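PDB 1FMJ: retinol dehydratase from Spodoptera frugiperda, which dehydrates retinol, which it binds beside the nucleotide adenosine-3',5'-diphosphate in a fold of the sulfotransferase family. Local coordinates for residues 52-62 with 144-152; 82-90 with 259-270. All coordinates share one frame; numbering follows the deposited sequence.

Contact 1 of 2, residues 52-62 with 144-152; sequences DAANIYNMPLR and RPGSSLLAA
The carboxylate of Asp52 takes hold of Ser147 at two points. Ser147 OG gives its hydrogen to Asp52 OD1 over a short 2.5 Å, and Ser147 N reaches Asp52 OD2 at 3.1 Å with an N-H...O angle of 171°; both oxygens accept on their syn lone pairs. This two-pronged grip on the first turn of helix 146-152 comes from the residue just ahead of helix 53-57, within the alpha/beta sulfotransferase fold. Asp52 makes no capping bond to its own helix. With CG anti to the backbone N (chi1 -165°), its carboxylate is delivered to Ser147 instead. On the other side of the bond, OG of Ser147 sits between its own backbone N and carbonyl carbon (chi1 62°), which brings hydroxyl and amide to bear on one carboxylate. The negative charge lies near a helix N terminus, a setting likely to stabilise it. Replacing Asp52 with an alanine would probably leave the Ser147 amide and hydroxyl without their shared acceptor and open a gap beside Pro145, whose CB lies 3.3 Å from Asp52 CG. Around this pair the contacts are van der Waals touches: Asn55 CB rests 3.5 Å from Ser147 OG, and Ile56 CG1 lies 4.1 Å from Ser147 CB. Farther along, the guanidinium of Arg62 passes obliquely by the carbonyls of Leu150 and Ala151, but its NH2 is hydrogen-bonded to Val153 O. Between these ends, Met59, also packed on Phe67 of strand 66-70, sends its extended chain across Leu150, which lies against Ile104, and sulfur SD meets methyl CD1 at 3.7 Å.

Contact 2 of 2, residues 82-90 with 259-270; sequences LVWLIENDL and IARIADFLGKKL
Ile86 spreads its two branches over the last turns of helix 255-265 and the chain leaving it. Its CG2 lies 3.7 Å from Lys268 CB and also touches Leu266 CD1, while the Ile86 side chain crosses that of Ile262 at about a right angle, its CD1 3.9 Å from Ile262 CG2. Holding CG1 beside the backbone N (chi1 -63°) sets CG2 anti to that nitrogen, and the two ends thus reach different partners. One turn back, Leu82 forks: CD1 meets Ile262 CD1 and CD2 meets Ile259 CG1, at 3.9 and 4.0 Å. The segments 82-87 and 259-265 cross at -52°, their axes 10.4 Å apart at the closest, a separation filled by these branched side chains. In the P-loop-like fold of the sulfotransferases, helix 76-87 follows strand 66-70; here it packs on helix 255-265, the second helix after strand 243-247, where Ile262 covers Leu244 and Leu246. Gly267, at positive phi, ends that helix in a Schellman motif, with Lys268 N bonded to Ala263 O and Gly267 N to Asp264 O. The turn directs Lys268 back over the helix end: bent at chi2 and chi4, it brings NZ to Leu266 O at 2.8 Å and, in a salt bridge, to the syn lone pair of Glu87 OE1 at 3.0 Å. A water donates to both Glu87 OE2 and Leu266 O, linking the two helix ends a second time, while the Leu266 methyls lie against the Glu87 carboxylate. On the other side of Ile86 from the salt bridge, the Leu90 and Leu270 side chains meet at a slant, CD1 of the first 3.6 Å from CD2 of the second, and Leu270 in turn touches Ile275 and Leu278 of helix 272-281.

How the contacts relate
From the N terminus the segments come in the order 52-62, 82-90, 144-152 and 259-270, so the two contacts cross. Contact 1 closes a loop of 81 residues that holds strands 66-70 and 104-105 and helix 76-87, from which contact 2 departs. Contact 2 spans 168 residues, among them helix 146-152 and strands 160-163, 179-184 and 243-247. The two sites do not touch: their centres are 26 Å apart and their nearest atoms about 10 Å. Contact 1 joins two helices preceding strands 66-70 and 160-163 of the parallel sheet; contact 2 joins helix 76-87, which follows strand 66-70, to helix 255-265, the second helix after strand 243-247.

Contact 1 of 2, residues 52-62 with 144-152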
ATOM      1  N   ASP A  52       1.376  16.907   7.238  1.00 27.60           N
ATOM      2  CA  ASP A  52       2.150  16.012   8.099  1.00 26.37           C
ATOM      3  C   ASP A  52       3.456  15.520   7.461  1.00 26.43           C
ATOM      4  O   ASP A  52       4.170  14.705   8.049  1.00 27.44           O
ATOM      5  CB  ASP A  52       1.259  14.824   8.487  1.00 26.11           C
ATOM      6  CG  ASP A  52       1.806  14.019   9.658  1.00 26.47           C
ATOM      7  OD1 ASP A  52       2.269  14.625  10.640  1.00 27.06           O
ATOM      8  OD2 ASP A  52       1.746  12.774   9.611  1.00 27.44           O
ATOM      9  N   ALA A  53       3.779  16.022   6.273  1.00 25.91           N
ATOM     10  CA  ALA A  53       4.992  15.591   5.566  1.00 25.71           C
ATOM     11  C   ALA A  53       6.298  15.810   6.335  1.00 25.19           C
ATOM     12  O   ALA A  53       7.133  14.911   6.421  1.00 24.74           O
ATOM     13  CB  ALA A  53       5.071  16.272   4.201  1.00 24.58           C
ATOM     14  N   ALA A  54       6.475  17.004   6.891  1.00 26.03           N
ATOM     15  CA  ALA A  54       7.685  17.316   7.653  1.00 26.00           C
ATOM     16  C   ALA A  54       7.787  16.451   8.915  1.00 26.72           C
ATOM     17  O   ALA A  54       8.861  15.936   9.242  1.00 25.36           O
ATOM     18  CB  ALA A  54       7.689  18.780   8.025  1.00 27.24           C
ATOM     19  N   ASN A  55       6.667  16.297   9.616  1.00 27.04           N
ATOM     20  CA  ASN A  55       6.630  15.484  10.828  1.00 27.67           C
ATOM     21  C   ASN A  55       7.027  14.045  10.528  1.00 27.10           C
ATOM     22  O   ASN A  55       7.764  13.421  11.293  1.00 27.16           O
ATOM     23  CB  ASN A  55       5.229  15.495  11.435  1.00 29.58           C
ATOM     24  CG  ASN A  55       4.934  16.768  12.195  1.00 29.99           C
ATOM     25  OD1 ASN A  55       3.829  16.957  12.686  1.00 32.32           O
ATOM     26  ND2 ASN A  55       5.921  17.645  12.297  1.00 30.77           N
ATOM     27  N   ILE A  56       6.536  13.520   9.410  1.00 25.91           N
ATOM     28  CA  ILE A  56       6.854  12.151   9.029  1.00 25.16           C
ATOM     29  C   ILE A  56       8.318  12.040   8.616  1.00 24.13           C
ATOM     30  O   ILE A  56       8.946  11.005   8.793  1.00 24.31           O
ATOM     31  CB  ILE A  56       5.930  11.672   7.889  1.00 24.06           C
ATOM     32  CG1 ILE A  56       4.520  11.438   8.445  1.00 23.87           C
ATOM     33  CG2 ILE A  56       6.469  10.393   7.272  1.00 25.33           C
ATOM     34  CD1 ILE A  56       3.441  11.292   7.380  1.00 22.79           C
ATOM     35  N   TYR A  57       8.861  13.123   8.078  1.00 25.03           N
ATOM     36  CA  TYR A  57      10.252  13.147   7.650  1.00 25.93           C
ATOM     37  C   TYR A  57      11.137  13.137   8.896  1.00 25.96           C
ATOM     38  O   TYR A  57      12.268  12.654   8.872  1.00 24.34           O
ATOM     39  CB  TYR A  57      10.514  14.415   6.837  1.00 27.51           C
ATOM     40  CG  TYR A  57      11.806  14.403   6.054  1.00 29.65           C
ATOM     41  CD1 TYR A  57      12.000  13.502   5.005  1.00 29.62           C
ATOM     42  CD2 TYR A  57      12.837  15.293   6.362  1.00 30.10           C
ATOM     43  CE1 TYR A  57      13.192  13.487   4.281  1.00 31.40           C
ATOM     44  CE2 TYR A  57      14.032  15.284   5.647  1.00 31.65           C
ATOM     45  CZ  TYR A  57      14.202  14.380   4.607  1.00 31.96           C
ATOM     46  OH  TYR A  57      15.382  14.370   3.901  1.00 32.47           O
ATOM     47  N   ASN A  58      10.602  13.660   9.990  1.00 26.38           N
ATOM     48  CA  ASN A  58      11.346  13.733  11.238  1.00 27.34           C
ATOM     49  C   ASN A  58      10.804  12.820  12.333  1.00 26.36           C
ATOM     50  O   ASN A  58      11.204  12.945  13.483  1.00 26.11           O
ATOM     51  CB  ASN A  58      11.345  15.178  11.742  1.00 28.82           C
ATOM     52  CG  ASN A  58      12.167  16.097  10.864  1.00 30.78           C
ATOM     53  OD1 ASN A  58      13.400  16.106  10.940  1.00 31.36           O
ATOM     54  ND2 ASN A  58      11.491  16.863  10.004  1.00 31.36           N
ATOM     55  N   MET A  59       9.903  11.904  11.988  1.00 25.81           N
ATOM     56  CA  MET A  59       9.330  11.026  13.002  1.00 24.23           C
ATOM     57  C   MET A  59      10.349  10.265  13.849  1.00 22.66           C
ATOM     58  O   MET A  59      11.254   9.605  13.338  1.00 22.06           O
ATOM     59  CB  MET A  59       8.330  10.043  12.375  1.00 24.38           C
ATOM     60  CG  MET A  59       8.882   9.145  11.273  1.00 26.32           C
ATOM     61  SD  MET A  59       7.623   7.975  10.626  1.00 27.06           S
ATOM     62  CE  MET A  59       8.654   6.850   9.680  1.00 25.10           C
ATOM     63  N   PRO A  60      10.232  10.378  15.176  1.00 21.76           N
ATOM     64  CA  PRO A  60      11.176   9.660  16.032  1.00 22.27           C
ATOM     65  C   PRO A  60      10.980   8.161  15.838  1.00 21.30           C
ATOM     66  O   PRO A  60       9.843   7.674  15.819  1.00 21.22           O
ATOM     67  CB  PRO A  60      10.788  10.119  17.434  1.00 22.31           C
ATOM     68  CG  PRO A  60      10.290  11.508  17.189  1.00 22.18           C
ATOM     69  CD  PRO A  60       9.433  11.331  15.958  1.00 23.01           C
ATOM     70  N   LEU A  61      12.082   7.437  15.684  1.00 21.12           N
ATOM     71  CA  LEU A  61      12.016   5.997  15.483  1.00 22.12           C
ATOM     72  C   LEU A  61      12.626   5.218  16.643  1.00 23.04           C
ATOM     73  O   LEU A  61      13.468   5.734  17.382  1.00 21.89           O
ATOM     74  CB  LEU A  61      12.703   5.622  14.168  1.00 22.56           C
ATOM     75  CG  LEU A  61      12.056   6.277  12.935  1.00 23.01           C
ATOM     76  CD1 LEU A  61      12.805   5.857  11.691  1.00 23.04           C
ATOM     77  CD2 LEU A  61      10.587   5.868  12.828  1.00 21.06           C
ATOM     78  N   ARG A  62      12.190   3.968  16.778  1.00 22.89           N
ATOM     79  CA  ARG A  62      12.633   3.084  17.844  1.00 23.91           C
ATOM     80  C   ARG A  62      13.214   1.795  17.279  1.00 24.44           C
ATOM     81  O   ARG A  62      12.759   1.307  16.247  1.00 24.14           O
ATOM     82  CB  ARG A  62      11.445   2.762  18.742  1.00 24.88           C
ATOM     83  CG  ARG A  62      10.645   4.003  19.119  1.00 26.16           C
ATOM     84  CD  ARG A  62       9.399   3.650  19.913  1.00 26.82           C
ATOM     85  NE  ARG A  62       8.651   4.841  20.304  1.00 25.27           N
ATOM     86  CZ  ARG A  62       7.421   4.819  20.808  1.00 25.87           C
ATOM     87  NH1 ARG A  62       6.793   3.669  20.986  1.00 23.54           N
ATOM     88  NH2 ARG A  62       6.812   5.952  21.124  1.00 27.12           N
ATOM     89  N   ARG A 144      -6.565  12.113  11.730  1.00 24.71           N
ATOM     90  CA  ARG A 144      -5.365  12.152  12.555  1.00 25.08           C
ATOM     91  C   ARG A 144      -4.099  11.871  11.746  1.00 24.34           C
ATOM     92  O   ARG A 144      -3.966  10.813  11.131  1.00 22.55           O
ATOM     93  CB  ARG A 144      -5.489  11.120  13.665  1.00 27.86           C
ATOM     94  CG  ARG A 144      -6.774  11.245  14.456  1.00 31.22           C
ATOM     95  CD  ARG A 144      -6.973  10.028  15.326  1.00 33.10           C
ATOM     96  NE  ARG A 144      -5.887   9.868  16.283  1.00 36.66           N
ATOM     97  CZ  ARG A 144      -5.695   8.771  17.006  1.00 37.97           C
ATOM     98  NH1 ARG A 144      -6.521   7.741  16.873  1.00 38.10           N
ATOM     99  NH2 ARG A 144      -4.683   8.706  17.866  1.00 39.53           N
ATOM    100  N   PRO A 145      -3.149  12.816  11.733  1.00 24.19           N
ATOM    101  CA  PRO A 145      -1.911  12.596  10.977  1.00 23.97           C
ATOM    102  C   PRO A 145      -1.255  11.269  11.375  1.00 23.32           C
ATOM    103  O   PRO A 145      -1.333  10.846  12.531  1.00 21.92           O
ATOM    104  CB  PRO A 145      -1.061  13.800  11.357  1.00 24.22           C
ATOM    105  CG  PRO A 145      -2.108  14.884  11.544  1.00 25.60           C
ATOM    106  CD  PRO A 145      -3.175  14.161  12.333  1.00 24.36           C
ATOM    107  N   GLY A 146      -0.617  10.612  10.412  1.00 23.77           N
ATOM    108  CA  GLY A 146       0.027   9.343  10.693  1.00 23.56           C
ATOM    109  C   GLY A 146       1.080   9.421  11.784  1.00 23.67           C
ATOM    110  O   GLY A 146       1.183   8.520  12.625  1.00 23.40           O
ATOM    111  N   SER A 147       1.860  10.500  11.779  1.00 23.27           N
ATOM    112  CA  SER A 147       2.914  10.669  12.766  1.00 23.43           C
ATOM    113  C   SER A 147       2.384  10.705  14.195  1.00 23.01           C
ATOM    114  O   SER A 147       3.011  10.164  15.104  1.00 22.28           O
ATOM    115  CB  SER A 147       3.718  11.939  12.476  1.00 23.06           C
ATOM    116  OG  SER A 147       2.903  13.089  12.565  1.00 25.12           O
ATOM    117  N   SER A 148       1.235  11.338  14.406  1.00 23.58           N
ATOM    118  CA  SER A 148       0.686  11.397  15.755  1.00 24.31           C
ATOM    119  C   SER A 148       0.240  10.015  16.215  1.00 24.07           C
ATOM    120  O   SER A 148       0.299   9.704  17.402  1.00 22.99           O
ATOM    121  CB  SER A 148      -0.477  12.394  15.834  1.00 25.64           C
ATOM    122  OG  SER A 148      -1.541  12.044  14.969  1.00 29.32           O
ATOM    123  N   LEU A 149      -0.195   9.177  15.275  1.00 24.78           N
ATOM    124  CA  LEU A 149      -0.634   7.828  15.627  1.00 25.46           C
ATOM    125  C   LEU A 149       0.556   7.036  16.168  1.00 25.56           C
ATOM    126  O   LEU A 149       0.468   6.419  17.223  1.00 26.20           O
ATOM    127  CB  LEU A 149      -1.223   7.107  14.410  1.00 25.57           C
ATOM    128  CG  LEU A 149      -2.492   7.652  13.741  1.00 25.78           C
ATOM    129  CD1 LEU A 149      -2.721   6.897  12.439  1.00 25.90           C
ATOM    130  CD2 LEU A 149      -3.693   7.503  14.657  1.00 25.35           C
ATOM    131  N   LEU A 150       1.672   7.062  15.447  1.00 25.84           N
ATOM    132  CA  LEU A 150       2.873   6.351  15.880  1.00 25.19           C
ATOM    133  C   LEU A 150       3.370   6.882  17.220  1.00 24.35           C
ATOM    134  O   LEU A 150       3.612   6.117  18.150  1.00 23.97           O
ATOM    135  CB  LEU A 150       4.005   6.514  14.855  1.00 27.40           C
ATOM    136  CG  LEU A 150       3.878   5.934  13.448  1.00 28.59           C
ATOM    137  CD1 LEU A 150       5.202   6.140  12.715  1.00 28.81           C
ATOM    138  CD2 LEU A 150       3.550   4.451  13.516  1.00 29.16           C
ATOM    139  N   ALA A 151       3.529   8.201  17.302  1.00 22.77           N
ATOM    140  CA  ALA A 151       4.024   8.855  18.514  1.00 22.48           C
ATOM    141  C   ALA A 151       3.204   8.504  19.750  1.00 21.89           C
ATOM    142  O   ALA A 151       3.728   8.465  20.860  1.00 21.01           O
ATOM    143  CB  ALA A 151       4.034  10.373  18.316  1.00 23.12           C
ATOM    144  N   ALA A 152       1.919   8.245  19.545  1.00 21.06           N
ATOM    145  CA  ALA A 152       1.017   7.914  20.635  1.00 21.91           C
ATOM    146  C   ALA A 152       1.218   6.496  21.189  1.00 22.38           C
ATOM    147  O   ALA A 152       0.904   6.227  22.350  1.00 23.72           O
ATOM    148  CB  ALA A 152      -0.427   8.107  20.178  1.00 22.36           C
TER

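Contact 2 of 2, residues 82-90 with 259-270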
ATOM      1  N   LEU A  82       2.319 -12.279   8.140  1.00 19.77           N
ATOM      2  CA  LEU A  82       3.486 -13.118   8.377  1.00 20.31           C
ATOM      3  C   LEU A  82       4.374 -12.476   9.436  1.00 19.34           C
ATOM      4  O   LEU A  82       4.738 -13.110  10.428  1.00 18.81           O
ATOM      5  CB  LEU A  82       4.295 -13.292   7.088  1.00 19.83           C
ATOM      6  CG  LEU A  82       3.654 -14.098   5.964  1.00 22.06           C
ATOM      7  CD1 LEU A  82       4.556 -14.064   4.725  1.00 22.84           C
ATOM      8  CD2 LEU A  82       3.429 -15.523   6.432  1.00 20.83           C
ATOM      9  N   VAL A  83       4.715 -11.209   9.208  1.00 18.07           N
ATOM     10  CA  VAL A  83       5.568 -10.451  10.115  1.00 17.05           C
ATOM     11  C   VAL A  83       5.007 -10.350  11.532  1.00 17.89           C
ATOM     12  O   VAL A  83       5.756 -10.408  12.503  1.00 18.38           O
ATOM     13  CB  VAL A  83       5.808  -9.013   9.570  1.00 17.05           C
ATOM     14  CG1 VAL A  83       6.475  -8.144  10.628  1.00 16.72           C
ATOM     15  CG2 VAL A  83       6.675  -9.064   8.320  1.00 16.80           C
ATOM     16  N   TRP A  84       3.694 -10.198  11.666  1.00 18.88           N
ATOM     17  CA  TRP A  84       3.119 -10.072  12.995  1.00 20.68           C
ATOM     18  C   TRP A  84       3.168 -11.389  13.737  1.00 21.32           C
ATOM     19  O   TRP A  84       3.538 -11.434  14.902  1.00 22.04           O
ATOM     20  CB  TRP A  84       1.668  -9.589  12.933  1.00 20.14           C
ATOM     21  CG  TRP A  84       1.206  -8.951  14.218  1.00 21.19           C
ATOM     22  CD1 TRP A  84       1.344  -7.638  14.579  1.00 20.15           C
ATOM     23  CD2 TRP A  84       0.559  -9.602  15.317  1.00 22.16           C
ATOM     24  NE1 TRP A  84       0.822  -7.434  15.834  1.00 21.66           N
ATOM     25  CE2 TRP A  84       0.332  -8.620  16.310  1.00 21.96           C
ATOM     26  CE3 TRP A  84       0.148 -10.920  15.562  1.00 22.82           C
ATOM     27  CZ2 TRP A  84      -0.293  -8.913  17.530  1.00 22.41           C
ATOM     28  CZ3 TRP A  84      -0.473 -11.212  16.779  1.00 22.71           C
ATOM     29  CH2 TRP A  84      -0.687 -10.210  17.745  1.00 22.73           C
ATOM     30  N   LEU A  85       2.787 -12.464  13.064  1.00 22.15           N
ATOM     31  CA  LEU A  85       2.790 -13.775  13.701  1.00 23.31           C
ATOM     32  C   LEU A  85       4.192 -14.198  14.108  1.00 24.27           C
ATOM     33  O   LEU A  85       4.390 -14.740  15.196  1.00 23.63           O
ATOM     34  CB  LEU A  85       2.174 -14.821  12.765  1.00 23.12           C
ATOM     35  CG  LEU A  85       0.649 -14.721  12.665  1.00 23.93           C
ATOM     36  CD1 LEU A  85       0.110 -15.582  11.526  1.00 22.73           C
ATOM     37  CD2 LEU A  85       0.049 -15.142  14.005  1.00 23.58           C
ATOM     38  N   ILE A  86       5.163 -13.937  13.235  1.00 24.74           N
ATOM     39  CA  ILE A  86       6.549 -14.299  13.499  1.00 26.39           C
ATOM     40  C   ILE A  86       7.144 -13.516  14.668  1.00 27.17           C
ATOM     41  O   ILE A  86       7.907 -14.063  15.459  1.00 28.38           O
ATOM     42  CB  ILE A  86       7.415 -14.094  12.240  1.00 25.99           C
ATOM     43  CG1 ILE A  86       6.914 -15.026  11.130  1.00 26.70           C
ATOM     44  CG2 ILE A  86       8.886 -14.364  12.565  1.00 27.23           C
ATOM     45  CD1 ILE A  86       7.688 -14.938   9.827  1.00 27.79           C
ATOM     46  N   GLU A  87       6.796 -12.236  14.773  1.00 28.21           N
ATOM     47  CA  GLU A  87       7.290 -11.406  15.865  1.00 28.05           C
ATOM     48  C   GLU A  87       6.533 -11.729  17.148  1.00 28.38           C
ATOM     49  O   GLU A  87       6.999 -11.415  18.237  1.00 28.81           O
ATOM     50  CB  GLU A  87       7.115  -9.914  15.540  1.00 28.34           C
ATOM     51  CG  GLU A  87       7.907  -9.406  14.344  1.00 29.06           C
ATOM     52  CD  GLU A  87       9.402  -9.371  14.599  1.00 30.32           C
ATOM     53  OE1 GLU A  87       9.926 -10.335  15.192  1.00 30.26           O
ATOM     54  OE2 GLU A  87      10.060  -8.390  14.192  1.00 29.99           O
ATOM     55  N   ASN A  88       5.368 -12.365  17.025  1.00 28.43           N
ATOM     56  CA  ASN A  88       4.572 -12.691  18.209  1.00 29.55           C
ATOM     57  C   ASN A  88       4.397 -14.171  18.555  1.00 30.00           C
ATOM     58  O   ASN A  88       3.327 -14.591  18.995  1.00 29.10           O
ATOM     59  CB  ASN A  88       3.202 -12.014  18.111  1.00 29.24           C
ATOM     60  CG  ASN A  88       3.255 -10.543  18.498  1.00 31.10           C
ATOM     61  OD1 ASN A  88       3.378 -10.206  19.681  1.00 32.08           O
ATOM     62  ND2 ASN A  88       3.178  -9.660  17.504  1.00 28.65           N
ATOM     63  N   ASP A  89       5.450 -14.959  18.349  1.00 31.44           N
ATOM     64  CA  ASP A  89       5.428 -16.382  18.689  1.00 32.44           C
ATOM     65  C   ASP A  89       4.292 -17.174  18.057  1.00 32.82           C
ATOM     66  O   ASP A  89       3.701 -18.042  18.703  1.00 31.99           O
ATOM     67  CB  ASP A  89       5.344 -16.541  20.206  1.00 34.18           C
ATOM     68  CG  ASP A  89       6.450 -15.806  20.926  1.00 35.98           C
ATOM     69  OD1 ASP A  89       7.630 -16.085  20.638  1.00 37.23           O
ATOM     70  OD2 ASP A  89       6.141 -14.948  21.781  1.00 37.84           O
ATOM     71  N   LEU A  90       3.995 -16.884  16.796  1.00 32.24           N
ATOM     72  CA  LEU A  90       2.926 -17.580  16.095  1.00 32.61           C
ATOM     73  C   LEU A  90       1.670 -17.734  16.942  1.00 32.38           C
ATOM     74  O   LEU A  90       1.082 -18.814  17.011  1.00 32.99           O
ATOM     75  CB  LEU A  90       3.400 -18.957  15.618  1.00 31.75           C
ATOM     76  CG  LEU A  90       4.454 -18.939  14.511  1.00 31.59           C
ATOM     77  CD1 LEU A  90       5.834 -18.789  15.134  1.00 32.83           C
ATOM     78  CD2 LEU A  90       4.377 -20.222  13.707  1.00 32.28           C
ATOM     79  N   ILE A 259       8.839 -17.412   3.854  1.00 28.58           N
ATOM     80  CA  ILE A 259       8.583 -17.339   5.288  1.00 29.32           C
ATOM     81  C   ILE A 259       9.890 -17.478   6.065  1.00 29.90           C
ATOM     82  O   ILE A 259      10.085 -16.825   7.094  1.00 30.20           O
ATOM     83  CB  ILE A 259       7.598 -18.439   5.744  1.00 29.28           C
ATOM     84  CG1 ILE A 259       6.201 -18.153   5.177  1.00 30.90           C
ATOM     85  CG2 ILE A 259       7.550 -18.497   7.263  1.00 30.50           C
ATOM     86  CD1 ILE A 259       5.156 -19.203   5.524  1.00 31.39           C
ATOM     87  N   ALA A 260      10.782 -18.325   5.554  1.00 29.42           N
ATOM     88  CA  ALA A 260      12.076 -18.560   6.181  1.00 29.69           C
ATOM     89  C   ALA A 260      12.944 -17.316   6.059  1.00 29.01           C
ATOM     90  O   ALA A 260      13.609 -16.909   7.014  1.00 28.78           O
ATOM     91  CB  ALA A 260      12.770 -19.760   5.526  1.00 29.06           C
ATOM     92  N   ARG A 261      12.945 -16.713   4.877  1.00 28.42           N
ATOM     93  CA  ARG A 261      13.730 -15.513   4.678  1.00 28.86           C
ATOM     94  C   ARG A 261      13.279 -14.438   5.667  1.00 28.11           C
ATOM     95  O   ARG A 261      14.103 -13.771   6.285  1.00 28.04           O
ATOM     96  CB  ARG A 261      13.585 -14.999   3.243  1.00 30.07           C
ATOM     97  CG  ARG A 261      14.195 -15.902   2.182  1.00 31.98           C
ATOM     98  CD  ARG A 261      14.204 -15.210   0.828  1.00 33.51           C
ATOM     99  NE  ARG A 261      15.136 -14.088   0.800  1.00 35.03           N
ATOM    100  CZ  ARG A 261      15.253 -13.239  -0.217  1.00 35.76           C
ATOM    101  NH1 ARG A 261      14.490 -13.381  -1.293  1.00 35.77           N
ATOM    102  NH2 ARG A 261      16.137 -12.254  -0.163  1.00 36.08           N
ATOM    103  N   ILE A 262      11.968 -14.279   5.825  1.00 27.90           N
ATOM    104  CA  ILE A 262      11.450 -13.273   6.743  1.00 27.13           C
ATOM    105  C   ILE A 262      11.792 -13.598   8.201  1.00 27.26           C
ATOM    106  O   ILE A 262      12.039 -12.695   9.002  1.00 26.12           O
ATOM    107  CB  ILE A 262       9.922 -13.113   6.588  1.00 26.87           C
ATOM    108  CG1 ILE A 262       9.601 -12.588   5.185  1.00 25.20           C
ATOM    109  CG2 ILE A 262       9.383 -12.152   7.653  1.00 25.36           C
ATOM    110  CD1 ILE A 262       8.133 -12.627   4.837  1.00 25.37           C
ATOM    111  N   ALA A 263      11.820 -14.885   8.543  1.00 28.18           N
ATOM    112  CA  ALA A 263      12.147 -15.286   9.907  1.00 28.65           C
ATOM    113  C   ALA A 263      13.599 -14.936  10.223  1.00 29.23           C
ATOM    114  O   ALA A 263      13.883 -14.324  11.247  1.00 28.47           O
ATOM    115  CB  ALA A 263      11.909 -16.785  10.094  1.00 29.69           C
ATOM    116  N   ASP A 264      14.516 -15.317   9.336  1.00 30.51           N
ATOM    117  CA  ASP A 264      15.931 -15.025   9.542  1.00 30.46           C
ATOM    118  C   ASP A 264      16.145 -13.526   9.679  1.00 30.01           C
ATOM    119  O   ASP A 264      16.831 -13.066  10.591  1.00 30.06           O
ATOM    120  CB  ASP A 264      16.775 -15.542   8.373  1.00 33.01           C
ATOM    121  CG  ASP A 264      16.647 -17.030   8.176  1.00 33.97           C
ATOM    122  OD1 ASP A 264      16.603 -17.762   9.186  1.00 36.52           O
ATOM    123  OD2 ASP A 264      16.603 -17.470   7.008  1.00 35.89           O
ATOM    124  N   PHE A 265      15.555 -12.770   8.758  1.00 29.29           N
ATOM    125  CA  PHE A 265      15.663 -11.315   8.764  1.00 28.58           C
ATOM    126  C   PHE A 265      15.204 -10.745  10.111  1.00 29.56           C
ATOM    127  O   PHE A 265      15.789  -9.789  10.615  1.00 28.88           O
ATOM    128  CB  PHE A 265      14.817 -10.731   7.620  1.00 27.73           C
ATOM    129  CG  PHE A 265      14.799  -9.227   7.576  1.00 25.83           C
ATOM    130  CD1 PHE A 265      15.950  -8.506   7.270  1.00 26.31           C
ATOM    131  CD2 PHE A 265      13.625  -8.532   7.837  1.00 25.55           C
ATOM    132  CE1 PHE A 265      15.929  -7.115   7.226  1.00 25.78           C
ATOM    133  CE2 PHE A 265      13.595  -7.142   7.796  1.00 25.11           C
ATOM    134  CZ  PHE A 265      14.750  -6.431   7.489  1.00 25.59           C
ATOM    135  N   LEU A 266      14.170 -11.345  10.697  1.00 30.31           N
ATOM    136  CA  LEU A 266      13.649 -10.876  11.977  1.00 31.83           C
ATOM    137  C   LEU A 266      14.346 -11.502  13.178  1.00 32.77           C
ATOM    138  O   LEU A 266      13.960 -11.257  14.326  1.00 33.22           O
ATOM    139  CB  LEU A 266      12.142 -11.142  12.066  1.00 31.18           C
ATOM    140  CG  LEU A 266      11.287 -10.317  11.100  1.00 32.05           C
ATOM    141  CD1 LEU A 266       9.828 -10.683  11.254  1.00 30.48           C
ATOM    142  CD2 LEU A 266      11.501  -8.836  11.374  1.00 31.81           C
ATOM    143  N   GLY A 267      15.373 -12.304  12.910  1.00 33.51           N
ATOM    144  CA  GLY A 267      16.103 -12.951  13.982  1.00 34.11           C
ATOM    145  C   GLY A 267      15.246 -13.950  14.738  1.00 34.55           C
ATOM    146  O   GLY A 267      15.410 -14.131  15.946  1.00 34.66           O
ATOM    147  N   LYS A 268      14.333 -14.605  14.028  1.00 34.07           N
ATOM    148  CA  LYS A 268      13.443 -15.585  14.642  1.00 34.47           C
ATOM    149  C   LYS A 268      13.580 -16.951  13.966  1.00 34.73           C
ATOM    150  O   LYS A 268      13.603 -17.041  12.739  1.00 35.22           O
ATOM    151  CB  LYS A 268      11.990 -15.110  14.531  1.00 34.25           C
ATOM    152  CG  LYS A 268      11.727 -13.720  15.109  1.00 34.44           C
ATOM    153  CD  LYS A 268      11.844 -13.705  16.629  1.00 35.36           C
ATOM    154  CE  LYS A 268      11.499 -12.337  17.196  1.00 34.76           C
ATOM    155  NZ  LYS A 268      12.355 -11.261  16.611  1.00 36.49           N
ATOM    156  N   LYS A 269      13.676 -18.010  14.762  1.00 34.49           N
ATOM    157  CA  LYS A 269      13.795 -19.349  14.201  1.00 35.50           C
ATOM    158  C   LYS A 269      12.460 -20.078  14.232  1.00 35.35           C
ATOM    159  O   LYS A 269      11.718 -20.011  15.214  1.00 35.20           O
ATOM    160  CB  LYS A 269      14.863 -20.160  14.946  1.00 37.54           C
ATOM    161  CG  LYS A 269      16.297 -19.801  14.551  1.00 38.89           C
ATOM    162  CD  LYS A 269      16.551 -20.076  13.066  1.00 41.45           C
ATOM    163  CE  LYS A 269      17.938 -19.594  12.628  1.00 42.26           C
ATOM    164  NZ  LYS A 269      18.216 -19.896  11.192  1.00 42.85           N
ATOM    165  N   LEU A 270      12.164 -20.773  13.139  1.00 35.22           N
ATOM    166  CA  LEU A 270      10.917 -21.514  13.001  1.00 35.15           C
ATOM    167  C   LEU A 270      11.196 -22.956  12.607  1.00 35.33           C
ATOM    168  O   LEU A 270      12.127 -23.227  11.857  1.00 35.17           O
ATOM    169  CB  LEU A 270      10.046 -20.877  11.919  1.00 34.10           C
ATOM    170  CG  LEU A 270       9.752 -19.381  12.008  1.00 33.17           C
ATOM    171  CD1 LEU A 270       9.008 -18.940  10.756  1.00 32.95           C
ATOM    172  CD2 LEU A 270       8.935 -19.093  13.253  1.00 32.62           C
TER
HETATM  173  O   HOH W   1      12.853  -8.634  15.192  1.00 26.60           O